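Serine-pyruvate aminotransferase (AgxT) (Sulfolobus solfataricus, PDB 3ZRP) probably transfers amino groups from serine to pyruvate, and perhaps from alanine to glyoxylate, using pyridoxal 5'-phosphate as its cofactor. Local coordinates at residues A[32-37]-A[236-241]; A[209-214]-A[225-230]; A[53-58]-A[232-237]; A[191-196]-A[253-258]. All blocks are in the same frame, centred on the assembly; numbering follows the deposited sequence.

Contact 1: residues A[32-37]-A[236-241]; sequences EFVEAL and GKAAYF. With PLP (pyridoxal-5'-phosphate), chain D.
V34 overlaps the main chain of residues 236-238 with both of its methyl groups, lying along one side of the extended piece that follows helix 223-234. CG1, anti to the backbone N (chi1 167°), lies against G236, its carbonyl carbon C being 3.8 Å from V34 CG1. The other branch falls two residues further along, at A238: V34 CG2 is 3.9 Å from A238 CA and 4.1 Å from A238 CB. All of this is van der Waals packing, with the valine buried while the residues it touches are exposed. G236, with phi 70°, is the C' residue of a Schellman motif that ends the preceding helix; the turn sends the chain off past V34. Further on, Y240 reaches the cofactor rather than the helix. Its OH donates a hydrogen bond of 2.7 Å to O1P of PLP, and that oxygen lies in the plane of the phenol ring, at its edge. The cofactor is shared across the dimer: T243 of this chain and T64, G63, T138, S166 and Q188 of the second subunit also bond to this PLP. F241 meets W226 edge-to-face and gives its carbonyl O to R91 of the second subunit. Around the valine contact, helix 31-48 is wedged between two others, L37 packing on M230 and A233 of helix 223-234, and F33 and A36 on helix 246-262.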
loop_
_atom_site.group_PDB
_atom_site.type_symbol
_atom_site.label_atom_id
_atom_site.label_comp_id
_atom_site.label_asym_id
_atom_site.label_seq_id
_atom_site.Cartn_x
_atom_site.Cartn_y
_atom_site.Cartn_z
ATOM N N GLU A 32 10.687 3.136 17.149
ATOM C CA GLU A 32 9.499 3.999 17.030
ATOM C C GLU A 32 8.443 3.340 16.138
ATOM O O GLU A 32 7.243 3.394 16.425
ATOM C CB GLU A 32 9.858 5.376 16.469
ATOM C CG GLU A 32 10.862 6.165 17.317
ATOM C CD GLU A 32 12.308 5.917 16.894
ATOM O OE1 GLU A 32 12.751 4.744 16.854
ATOM O OE2 GLU A 32 13.004 6.908 16.598
ATOM N N PHE A 33 8.890 2.718 15.054
ATOM C CA PHE A 33 7.951 2.047 14.165
ATOM C C PHE A 33 7.373 0.809 14.821
ATOM O O PHE A 33 6.150 0.619 14.846
ATOM C CB PHE A 33 8.592 1.688 12.831
ATOM C CG PHE A 33 7.731 0.802 11.999
ATOM C CD1 PHE A 33 6.645 1.337 11.319
ATOM C CD2 PHE A 33 7.950 -0.569 11.956
ATOM C CE1 PHE A 33 5.808 0.526 10.555
ATOM C CE2 PHE A 33 7.109 -1.394 11.213
ATOM C CZ PHE A 33 6.034 -0.826 10.494
ATOM N N VAL A 34 8.245 -0.039 15.361
ATOM C CA VAL A 34 7.795 -1.283 15.993
ATOM C C VAL A 34 6.752 -0.978 17.072
ATOM O O VAL A 34 5.719 -1.642 17.139
ATOM C CB VAL A 34 9.002 -2.109 16.551
ATOM C CG1 VAL A 34 8.529 -3.209 17.460
ATOM C CG2 VAL A 34 9.849 -2.684 15.390
ATOM N N GLU A 35 7.009 0.052 17.888
ATOM C CA GLU A 35 6.076 0.448 18.941
ATOM C C GLU A 35 4.742 0.943 18.357
ATOM O O GLU A 35 3.677 0.654 18.886
ATOM C CB GLU A 35 6.723 1.500 19.852
ATOM C CG GLU A 35 7.793 0.931 20.817
ATOM C CD GLU A 35 8.674 2.010 21.482
ATOM O OE1 GLU A 35 8.314 3.205 21.439
ATOM O OE2 GLU A 35 9.739 1.665 22.049
ATOM N N ALA A 36 4.802 1.679 17.247
ATOM C CA ALA A 36 3.580 2.202 16.631
ATOM C C ALA A 36 2.760 1.045 16.047
ATOM O O ALA A 36 1.534 1.000 16.181
ATOM C CB ALA A 36 3.928 3.242 15.540
ATOM N N LEU A 37 3.451 0.088 15.439
ATOM C CA LEU A 37 2.808 -1.096 14.886
ATOM C C LEU A 37 2.154 -1.921 15.984
ATOM O O LEU A 37 0.997 -2.293 15.857
ATOM C CB LEU A 37 3.796 -1.947 14.082
ATOM C CG LEU A 37 3.233 -3.232 13.430
ATOM C CD1 LEU A 37 1.954 -2.982 12.643
ATOM C CD2 LEU A 37 4.266 -3.909 12.509
ATOM N N GLY A 236 8.108 -6.694 20.565
ATOM C CA GLY A 236 9.084 -5.618 20.468
ATOM C C GLY A 236 10.234 -5.877 19.510
ATOM O O GLY A 236 11.311 -5.282 19.666
ATOM N N LYS A 237 10.014 -6.749 18.520
ATOM C CA LYS A 237 11.053 -7.162 17.580
ATOM C C LYS A 237 10.774 -6.690 16.144
ATOM O O LYS A 237 9.633 -6.728 15.675
ATOM C CB LYS A 237 11.194 -8.687 17.590
ATOM C CG LYS A 237 11.705 -9.278 18.912
ATOM C CD LYS A 237 11.401 -10.785 18.984
ATOM C CE LYS A 237 12.169 -11.489 20.100
ATOM N NZ LYS A 237 11.738 -11.063 21.457
ATOM N N ALA A 238 11.814 -6.241 15.453
ATOM C CA ALA A 238 11.701 -5.873 14.042
ATOM C C ALA A 238 11.786 -7.132 13.188
ATOM O O ALA A 238 12.500 -8.088 13.534
ATOM C CB ALA A 238 12.797 -4.889 13.650
ATOM N N ALA A 239 11.045 -7.142 12.085
ATOM C CA ALA A 239 11.108 -8.227 11.102
ATOM C C ALA A 239 10.893 -7.628 9.714
ATOM O O ALA A 239 10.361 -6.520 9.595
ATOM C CB ALA A 239 10.065 -9.270 11.395
ATOM N N TYR A 240 11.297 -8.346 8.671
ATOM C CA TYR A 240 11.098 -7.826 7.306
ATOM C C TYR A 240 10.428 -8.855 6.408
ATOM O O TYR A 240 10.940 -9.972 6.226
ATOM C CB TYR A 240 12.424 -7.389 6.707
ATOM C CG TYR A 240 12.276 -6.956 5.251
ATOM C CD1 TYR A 240 11.670 -5.750 4.925
ATOM C CD2 TYR A 240 12.685 -7.800 4.223
ATOM C CE1 TYR A 240 11.513 -5.367 3.584
ATOM C CE2 TYR A 240 12.546 -7.434 2.898
ATOM C CZ TYR A 240 11.954 -6.222 2.591
ATOM O OH TYR A 240 11.781 -5.884 1.262
ATOM N N PHE A 241 9.273 -8.495 5.849
ATOM C CA PHE A 241 8.754 -9.283 4.750
ATOM C C PHE A 241 8.865 -8.389 3.521
ATOM O O PHE A 241 9.597 -8.693 2.579
ATOM C CB PHE A 241 7.288 -9.696 4.949
ATOM C CG PHE A 241 6.630 -10.155 3.654
ATOM C CD1 PHE A 241 7.240 -11.142 2.855
ATOM C CD2 PHE A 241 5.452 -9.557 3.198
ATOM C CE1 PHE A 241 6.659 -11.554 1.639
ATOM C CE2 PHE A 241 4.865 -9.969 1.976
ATOM C CZ PHE A 241 5.473 -10.946 1.200
HETATM N N1 PLP D . 14.048 -5.247 -4.863
HETATM C C2 PLP D . 15.160 -4.645 -4.326
HETATM C C2A PLP D . 16.420 -4.601 -5.158
HETATM C C3 PLP D . 15.113 -4.075 -3.038
HETATM O O3 PLP D . 16.124 -3.513 -2.567
HETATM C C4 PLP D . 13.922 -4.108 -2.293
HETATM C C4A PLP D . 13.903 -3.444 -0.906
HETATM C C5 PLP D . 12.807 -4.745 -2.868
HETATM C C6 PLP D . 12.860 -5.298 -4.153
HETATM C C5A PLP D . 11.488 -4.849 -2.166
HETATM O O4P PLP D . 10.791 -3.590 -2.044
HETATM P P PLP D . 9.674 -3.395 -0.932
HETATM O O1P PLP D . 10.330 -3.773 0.356
HETATM O O2P PLP D . 9.327 -1.967 -1.092
HETATM O O3P PLP D . 8.614 -4.382 -1.264
#

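Contact 2: residues A[209-214]-A[225-230]; sequences ILDSQN and NWLPVM
L210 and L227 join two helices consecutive in the chain, 204-212 and 223-234, linked by a short connection within the class-V aminotransferase fold. The apolar part of the contact is one leucine pair. L210 CD1 is 4.0 Å from L227 CD1, the two side chains crossing obliquely, and L210 CB lies 4.2 Å from the same methyl, L227 CD1. L227 has an unusual chi1 of -116°, close to eclipsed, and its CD1 ends in the angle between L210 and D211. Other side chains close in around the pair: L210 also rests on S72, L73 and L223, and L227 on Q55 of strand 55-60.

The polar part belongs to D211. The D211 side chain crosses that of L227 at about a right angle, yet its charge is answered elsewhere, by a salt bridge from OD2 to R231, one turn beyond L227 on the same helix. That link ties the two helices together at the exposed D211, beside the buried leucines. At the end of helix 204-212, the carbonyl oxygens of Q213 and, weakly, I209 take bonds from R224, a second tie between the helices. On the leucine side, D211 OD1 is 3.9 Å from L227 CD1.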
loop_
_atom_site.group_PDB
_atom_site.type_symbol
_atom_site.label_atom_id
_atom_site.label_comp_id
_atom_site.label_asym_id
_atom_site.label_seq_id
_atom_site.Cartn_x
_atom_site.Cartn_y
_atom_site.Cartn_z
ATOM N N ILE A 209 -5.481 -22.127 10.356
ATOM C CA ILE A 209 -5.366 -22.363 8.901
ATOM C C ILE A 209 -4.054 -21.787 8.339
ATOM O O ILE A 209 -3.325 -22.464 7.608
ATOM C CB ILE A 209 -6.583 -21.831 8.123
ATOM C CG1 ILE A 209 -7.831 -22.630 8.489
ATOM C CG2 ILE A 209 -6.325 -21.876 6.568
ATOM C CD1 ILE A 209 -9.126 -22.073 7.923
ATOM N N LEU A 210 -3.743 -20.546 8.702
ATOM C CA LEU A 210 -2.476 -19.931 8.309
ATOM C C LEU A 210 -1.281 -20.756 8.750
ATOM O O LEU A 210 -0.350 -20.959 7.975
ATOM C CB LEU A 210 -2.353 -18.523 8.885
ATOM C CG LEU A 210 -3.427 -17.547 8.388
ATOM C CD1 LEU A 210 -3.067 -16.182 8.961
ATOM C CD2 LEU A 210 -3.465 -17.549 6.819
ATOM N N ASP A 211 -1.328 -21.239 9.994
ATOM C CA ASP A 211 -0.175 -21.913 10.575
ATOM C C ASP A 211 0.008 -23.367 10.120
ATOM O O ASP A 211 1.110 -23.901 10.207
ATOM C CB ASP A 211 -0.233 -21.836 12.104
ATOM C CG ASP A 211 0.158 -20.469 12.642
ATOM O OD1 ASP A 211 1.026 -19.795 12.035
ATOM O OD2 ASP A 211 -0.396 -20.073 13.692
ATOM N N SER A 212 -1.058 -24.000 9.638
ATOM C CA SER A 212 -1.019 -25.442 9.360
ATOM C C SER A 212 -1.350 -25.868 7.932
ATOM O O SER A 212 -1.144 -27.029 7.582
ATOM C CB SER A 212 -1.929 -26.204 10.335
ATOM O OG SER A 212 -3.297 -25.985 10.027
ATOM N N GLN A 213 -1.872 -24.958 7.107
ATOM C CA GLN A 213 -2.299 -25.328 5.766
ATOM C C GLN A 213 -1.680 -24.433 4.699
ATOM O O GLN A 213 -1.270 -23.299 4.997
ATOM C CB GLN A 213 -3.822 -25.260 5.646
ATOM C CG GLN A 213 -4.598 -25.938 6.783
ATOM C CD GLN A 213 -6.097 -25.979 6.515
ATOM O OE1 GLN A 213 -6.536 -26.110 5.368
ATOM N NE2 GLN A 213 -6.889 -25.870 7.575
ATOM N N ASN A 214 -1.611 -24.972 3.479
ATOM C CA ASN A 214 -1.275 -24.223 2.265
ATOM C C ASN A 214 -2.501 -23.410 1.822
ATOM O O ASN A 214 -3.571 -23.530 2.404
ATOM C CB ASN A 214 -0.874 -25.183 1.140
ATOM C CG ASN A 214 0.304 -26.092 1.513
ATOM O OD1 ASN A 214 1.438 -25.629 1.688
ATOM N ND2 ASN A 214 0.034 -27.398 1.626
ATOM N N ASN A 225 2.837 -14.376 5.093
ATOM C CA ASN A 225 4.040 -13.596 4.950
ATOM C C ASN A 225 4.104 -12.385 5.880
ATOM O O ASN A 225 5.193 -11.932 6.225
ATOM C CB ASN A 225 4.232 -13.185 3.470
ATOM C CG ASN A 225 4.564 -14.363 2.604
ATOM O OD1 ASN A 225 5.265 -15.269 3.038
ATOM N ND2 ASN A 225 4.061 -14.375 1.376
ATOM N N TRP A 226 2.950 -11.869 6.300
ATOM C CA TRP A 226 2.917 -10.689 7.168
ATOM C C TRP A 226 2.894 -11.078 8.648
ATOM O O TRP A 226 3.286 -10.278 9.493
ATOM C CB TRP A 226 1.706 -9.812 6.886
ATOM C CG TRP A 226 1.848 -9.173 5.561
ATOM C CD1 TRP A 226 1.253 -9.595 4.398
ATOM C CD2 TRP A 226 2.720 -8.084 5.198
ATOM N NE1 TRP A 226 1.671 -8.802 3.360
ATOM C CE2 TRP A 226 2.551 -7.863 3.819
ATOM C CE3 TRP A 226 3.590 -7.252 5.913
ATOM C CZ2 TRP A 226 3.238 -6.839 3.113
ATOM C CZ3 TRP A 226 4.274 -6.243 5.237
ATOM C CH2 TRP A 226 4.087 -6.037 3.832
ATOM N N LEU A 227 2.437 -12.291 8.931
ATOM C CA LEU A 227 2.293 -12.773 10.325
ATOM C C LEU A 227 3.567 -12.642 11.188
ATOM O O LEU A 227 3.470 -12.181 12.330
ATOM C CB LEU A 227 1.774 -14.215 10.370
ATOM C CG LEU A 227 0.428 -14.584 10.974
ATOM C CD1 LEU A 227 0.299 -16.118 11.044
ATOM C CD2 LEU A 227 0.262 -13.976 12.356
ATOM N N PRO A 228 4.749 -13.032 10.660
ATOM C CA PRO A 228 5.975 -12.864 11.447
ATOM C C PRO A 228 6.252 -11.397 11.788
ATOM O O PRO A 228 6.763 -11.105 12.872
ATOM C CB PRO A 228 7.076 -13.425 10.526
ATOM C CG PRO A 228 6.375 -14.355 9.601
ATOM C CD PRO A 228 5.022 -13.733 9.387
ATOM N N VAL A 229 5.904 -10.473 10.891
ATOM C CA VAL A 229 6.067 -9.048 11.187
ATOM C C VAL A 229 5.145 -8.600 12.322
ATOM O O VAL A 229 5.578 -7.837 13.197
ATOM C CB VAL A 229 5.892 -8.140 9.912
ATOM C CG1 VAL A 229 6.185 -6.674 10.236
ATOM C CG2 VAL A 229 6.805 -8.617 8.797
ATOM N N MET A 230 3.908 -9.104 12.336
ATOM C CA MET A 230 2.897 -8.722 13.349
ATOM C C MET A 230 3.191 -9.312 14.726
ATOM O O MET A 230 3.160 -8.588 15.733
ATOM C CB MET A 230 1.475 -9.110 12.906
ATOM C CG MET A 230 1.107 -8.590 11.491
ATOM S SD MET A 230 1.163 -6.788 11.340
ATOM C CE MET A 230 2.131 -6.604 9.832
#

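Contact 3: residues A[53-58]-A[232-237]; sequences NYQPLI and GAEEGK
The end of helix 223-234 stands off from the start of strand 55-60, with the backbones nearest at P56 and E234, whose CA atoms are 10.2 Å apart, so that the gap is spanned by side chains. E234 does most of the spanning. Its side chain runs out from the last turn of the helix, CG anti to the carbonyl carbon (chi1 -81°) and CD continuing in an extended line (chi2 -164°), which brings the carboxylate beside Q55 and P56 at the start of the strand. There OE1 of E234 lies 4.4 Å from CG of the P56 ring, and NE2 of Q55 is 4.2 Å from the same E234 OE1, too far for a hydrogen bond. The amide of Q55 is committed to its own strand instead: Q55 NE2 donates to P56 O at 2.8 Å, nearly straight at 166°, with the acceptor almost in the amide plane, which fixes how that group is turned. The real partner of E234 is on helix 31-48, where R45 forms a salt bridge with OE1; K42 makes a long, weak ion pair with OE2. R45 also bonds Y54 O and packs on P56, so one arginine joins strand and helix end. Where the helix closes, G232 O takes two bonds, from K237 N at 3.0 Å and from E235 N on the opposite face of its plane. The chemistry thus implies a contact made of loose packing, in which the carboxylate's position beside Q55 and P56 is probably set more by R45 than by the strand.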
loop_
_atom_site.group_PDB
_atom_site.type_symbol
_atom_site.label_atom_id
_atom_site.label_comp_id
_atom_site.label_asym_id
_atom_site.label_seq_id
_atom_site.Cartn_x
_atom_site.Cartn_y
_atom_site.Cartn_z
ATOM N N ASN A 53 -6.670 -13.467 22.203
ATOM C CA ASN A 53 -6.834 -14.716 21.458
ATOM C C ASN A 53 -6.970 -14.485 19.953
ATOM O O ASN A 53 -6.722 -15.387 19.149
ATOM C CB ASN A 53 -8.073 -15.462 21.955
ATOM C CG ASN A 53 -7.771 -16.367 23.122
ATOM O OD1 ASN A 53 -7.513 -15.909 24.242
ATOM N ND2 ASN A 53 -7.811 -17.665 22.872
ATOM N N TYR A 54 -7.400 -13.282 19.593
ATOM C CA TYR A 54 -7.602 -12.912 18.189
ATOM C C TYR A 54 -6.372 -12.182 17.665
ATOM O O TYR A 54 -5.815 -11.330 18.358
ATOM C CB TYR A 54 -8.863 -12.067 18.060
ATOM C CG TYR A 54 -10.123 -12.903 18.100
ATOM C CD1 TYR A 54 -10.409 -13.725 19.207
ATOM C CD2 TYR A 54 -11.029 -12.882 17.040
ATOM C CE1 TYR A 54 -11.563 -14.509 19.242
ATOM C CE2 TYR A 54 -12.194 -13.660 17.077
ATOM C CZ TYR A 54 -12.443 -14.467 18.181
ATOM O OH TYR A 54 -13.587 -15.233 18.218
ATOM N N GLN A 55 -5.952 -12.527 16.452
ATOM C CA GLN A 55 -4.707 -12.022 15.887
ATOM C C GLN A 55 -4.942 -10.846 14.918
ATOM O O GLN A 55 -5.548 -11.030 13.865
ATOM C CB GLN A 55 -3.960 -13.143 15.158
ATOM C CG GLN A 55 -2.673 -12.697 14.451
ATOM C CD GLN A 55 -1.619 -12.197 15.425
ATOM O OE1 GLN A 55 -1.053 -12.971 16.178
ATOM N NE2 GLN A 55 -1.340 -10.899 15.391
ATOM N N PRO A 56 -4.459 -9.645 15.276
ATOM C CA PRO A 56 -4.555 -8.517 14.321
ATOM C C PRO A 56 -3.435 -8.556 13.270
ATOM O O PRO A 56 -2.326 -9.017 13.548
ATOM C CB PRO A 56 -4.400 -7.292 15.221
ATOM C CG PRO A 56 -3.485 -7.822 16.364
ATOM C CD PRO A 56 -3.949 -9.219 16.594
ATOM N N LEU A 57 -3.726 -8.075 12.050
ATOM C CA LEU A 57 -2.681 -7.850 11.051
ATOM C C LEU A 57 -2.952 -6.521 10.341
ATOM O O LEU A 57 -4.113 -6.162 10.085
ATOM C CB LEU A 57 -2.621 -8.972 9.995
ATOM C CG LEU A 57 -2.275 -10.406 10.417
ATOM C CD1 LEU A 57 -3.550 -11.208 10.597
ATOM C CD2 LEU A 57 -1.326 -11.116 9.459
ATOM N N ILE A 58 -1.883 -5.795 10.049
ATOM C CA ILE A 58 -1.972 -4.546 9.309
ATOM C C ILE A 58 -1.131 -4.733 8.038
ATOM O O ILE A 58 0.043 -5.075 8.106
ATOM C CB ILE A 58 -1.512 -3.376 10.198
ATOM C CG1 ILE A 58 -2.495 -3.219 11.375
ATOM C CG2 ILE A 58 -1.345 -2.077 9.393
ATOM C CD1 ILE A 58 -1.990 -2.261 12.489
ATOM N N GLY A 232 6.147 -10.452 15.614
ATOM C CA GLY A 232 7.374 -9.752 15.973
ATOM C C GLY A 232 7.097 -8.450 16.704
ATOM O O GLY A 232 7.556 -8.275 17.835
ATOM N N ALA A 233 6.337 -7.549 16.073
ATOM C CA ALA A 233 6.026 -6.224 16.638
ATOM C C ALA A 233 5.528 -6.294 18.079
ATOM O O ALA A 233 5.939 -5.486 18.927
ATOM C CB ALA A 233 5.006 -5.489 15.778
ATOM N N GLU A 234 4.647 -7.249 18.356
ATOM C CA GLU A 234 4.056 -7.358 19.687
ATOM C C GLU A 234 5.040 -7.905 20.714
ATOM O O GLU A 234 4.764 -7.843 21.908
ATOM C CB GLU A 234 2.754 -8.161 19.669
ATOM C CG GLU A 234 1.559 -7.322 19.222
ATOM C CD GLU A 234 0.213 -7.942 19.535
ATOM O OE1 GLU A 234 -0.148 -8.975 18.944
ATOM O OE2 GLU A 234 -0.502 -7.368 20.375
ATOM N N GLU A 235 6.173 -8.433 20.246
ATOM C CA GLU A 235 7.247 -8.896 21.131
ATOM C C GLU A 235 8.380 -7.866 21.140
ATOM O O GLU A 235 9.464 -8.123 21.656
ATOM C CB GLU A 235 7.754 -10.278 20.693
ATOM C CG GLU A 235 6.693 -11.386 20.793
ATOM C CD GLU A 235 7.143 -12.720 20.227
ATOM O OE1 GLU A 235 8.085 -13.319 20.790
ATOM O OE2 GLU A 235 6.537 -13.183 19.232
ATOM N N GLY A 236 8.108 -6.694 20.565
ATOM C CA GLY A 236 9.084 -5.618 20.468
ATOM C C GLY A 236 10.234 -5.877 19.510
ATOM O O GLY A 236 11.311 -5.282 19.666
ATOM N N LYS A 237 10.014 -6.749 18.520
ATOM C CA LYS A 237 11.053 -7.162 17.580
ATOM C C LYS A 237 10.774 -6.690 16.144
ATOM O O LYS A 237 9.633 -6.728 15.675
ATOM C CB LYS A 237 11.194 -8.687 17.590
ATOM C CG LYS A 237 11.705 -9.278 18.912
ATOM C CD LYS A 237 11.401 -10.785 18.984
ATOM C CE LYS A 237 12.169 -11.489 20.100
ATOM N NZ LYS A 237 11.738 -11.063 21.457
#

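Contact 4: residues A[191-196]-A[253-258]; sequences LGSAAG and AEAFRL
L191, A255 and F256 account for most of the surface covered where the loop 191-196 lies on helix 246-262. A255 is the centre. Its methyl faces the loop and fits between two pieces of it: L191 O is 3.8 Å from A255 CB, and S193 CB is 3.9 Å from that same A255 CB. A side chain this small lets the loop come close, the CA atoms of S193 and A255 being 6.0 Å apart. G192, between the two loop residues, has a positive phi (66°) and turns the chain so that the carbonyl of L191 and the side chain of S193 both face the alanine.

L191 adds a second foothold. With CG anti to the carbonyl carbon (chi1 -61°), its branch extends towards the next residue of the helix, and L191 CD2 comes to 4.1 Å from F256 CE1, the two side chains meeting at a slant. The phenylalanine carries the packing onward to Y39 and V47 of helix 31-48, while S193 also touches V17 of helix 15-20.

On another side of the helix, E254 and R257 form a salt bridge of their own. R257 grips side-on: R257 NE bonds to E254 OE1 at 3.0 Å and R257 NH2 to E254 OE2 at 2.8 Å, both oxygens close to the guanidinium plane but the nitrogens well out of the carboxylate plane. The E254–R257 pair is thus satisfied within the helix and does not face the loop, which follows the PLP-pocket residues Q188 and K189 and is held by van der Waals contacts to A255 and F256.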
loop_
_atom_site.group_PDB
_atom_site.type_symbol
_atom_site.label_atom_id
_atom_site.label_comp_id
_atom_site.label_asym_id
_atom_site.label_seq_id
_atom_site.Cartn_x
_atom_site.Cartn_y
_atom_site.Cartn_z
ATOM N N LEU A 191 -12.062 5.050 11.072
ATOM C CA LEU A 191 -10.882 5.217 11.922
ATOM C C LEU A 191 -10.277 6.602 11.721
ATOM O O LEU A 191 -9.579 7.108 12.598
ATOM C CB LEU A 191 -9.834 4.127 11.653
ATOM C CG LEU A 191 -10.314 2.697 11.925
ATOM C CD1 LEU A 191 -9.260 1.673 11.542
ATOM C CD2 LEU A 191 -10.745 2.508 13.422
ATOM N N GLY A 192 -10.554 7.209 10.561
ATOM C CA GLY A 192 -10.175 8.616 10.299
ATOM C C GLY A 192 -8.674 8.858 10.223
ATOM O O GLY A 192 -8.196 9.917 10.629
ATOM N N SER A 193 -7.918 7.888 9.695
ATOM C CA SER A 193 -6.464 8.068 9.534
ATOM C C SER A 193 -6.088 8.186 8.052
ATOM O O SER A 193 -6.959 8.205 7.173
ATOM C CB SER A 193 -5.713 6.919 10.182
ATOM O OG SER A 193 -4.333 7.238 10.229
ATOM N N ALA A 194 -4.799 8.285 7.759
ATOM C CA ALA A 194 -4.386 8.420 6.349
ATOM C C ALA A 194 -4.539 7.073 5.606
ATOM O O ALA A 194 -4.385 6.013 6.211
ATOM C CB ALA A 194 -2.947 8.916 6.273
ATOM N N ALA A 195 -4.810 7.128 4.298
ATOM C CA ALA A 195 -5.005 5.938 3.456
ATOM C C ALA A 195 -3.710 5.175 3.205
ATOM O O ALA A 195 -2.618 5.773 3.263
ATOM C CB ALA A 195 -5.646 6.338 2.106
ATOM N N GLY A 196 -3.830 3.860 2.952
ATOM C CA GLY A 196 -2.662 3.022 2.622
ATOM C C GLY A 196 -2.515 1.702 3.370
ATOM O O GLY A 196 -1.579 0.946 3.111
ATOM N N ALA A 253 -1.332 4.820 14.545
ATOM C CA ALA A 253 -1.187 4.620 16.011
ATOM C C ALA A 253 -1.758 5.807 16.806
ATOM O O ALA A 253 -2.370 5.640 17.890
ATOM C CB ALA A 253 0.278 4.378 16.377
ATOM N N GLU A 254 -1.558 6.995 16.250
ATOM C CA GLU A 254 -2.085 8.220 16.806
ATOM C C GLU A 254 -3.608 8.276 16.676
ATOM O O GLU A 254 -4.280 8.716 17.604
ATOM C CB GLU A 254 -1.436 9.434 16.130
ATOM C CG GLU A 254 -1.905 10.815 16.648
ATOM C CD GLU A 254 -1.582 11.085 18.141
ATOM O OE1 GLU A 254 -0.876 10.282 18.794
ATOM O OE2 GLU A 254 -2.043 12.125 18.656
ATOM N N ALA A 255 -4.163 7.860 15.528
ATOM C CA ALA A 255 -5.627 7.739 15.428
ATOM C C ALA A 255 -6.156 6.814 16.528
ATOM O O ALA A 255 -7.134 7.148 17.217
ATOM C CB ALA A 255 -6.060 7.245 14.040
ATOM N N PHE A 256 -5.518 5.662 16.715
ATOM C CA PHE A 256 -5.985 4.749 17.755
ATOM C C PHE A 256 -5.866 5.342 19.175
ATOM O O PHE A 256 -6.708 5.037 20.046
ATOM C CB PHE A 256 -5.264 3.398 17.685
ATOM C CG PHE A 256 -5.872 2.421 16.708
ATOM C CD1 PHE A 256 -7.223 2.061 16.799
ATOM C CD2 PHE A 256 -5.085 1.833 15.712
ATOM C CE1 PHE A 256 -7.782 1.146 15.897
ATOM C CE2 PHE A 256 -5.636 0.912 14.814
ATOM C CZ PHE A 256 -6.985 0.573 14.904
ATOM N N ARG A 257 -4.836 6.162 19.412
ATOM C CA ARG A 257 -4.678 6.833 20.726
ATOM C C ARG A 257 -5.885 7.736 20.976
ATOM O O ARG A 257 -6.500 7.671 22.031
ATOM C CB ARG A 257 -3.355 7.608 20.836
ATOM C CG ARG A 257 -2.946 7.989 22.296
ATOM C CD ARG A 257 -1.722 8.950 22.336
ATOM N NE ARG A 257 -1.980 10.197 21.605
ATOM C CZ ARG A 257 -2.664 11.239 22.089
ATOM N NH1 ARG A 257 -3.168 11.209 23.325
ATOM N NH2 ARG A 257 -2.842 12.320 21.336
ATOM N N LEU A 258 -6.244 8.539 19.972
ATOM C CA LEU A 258 -7.415 9.414 20.050
ATOM C C LEU A 258 -8.750 8.659 20.213
ATOM O O LEU A 258 -9.614 9.109 20.962
ATOM C CB LEU A 258 -7.446 10.351 18.852
ATOM C CG LEU A 258 -6.227 11.292 18.792
ATOM C CD1 LEU A 258 -6.226 12.114 17.507
ATOM C CD2 LEU A 258 -6.154 12.192 20.050
#

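In the fold
Along the chain, helix 31-48 and strand 55-60 supply the first halves of contacts 1 and 3, and both finish on residues around 236-237 at the end of helix 223-234; their centres are about 9 Å apart. Contact 2, nested inside the loops closed by contacts 1, 3 and 4, uses the same helix, its centre about 12 Å from that of contact 3, where M230 and L227 lie on strand 55-60, an edge of the seven-stranded sheet. Contact 4 crosses contacts 1 and 3 in sequence; its centre is about 17 Å from that of contact 1, which it touches where A253 meets A36. Contacts 1 and 4 reach the second subunit, whose residues share the PLP sites.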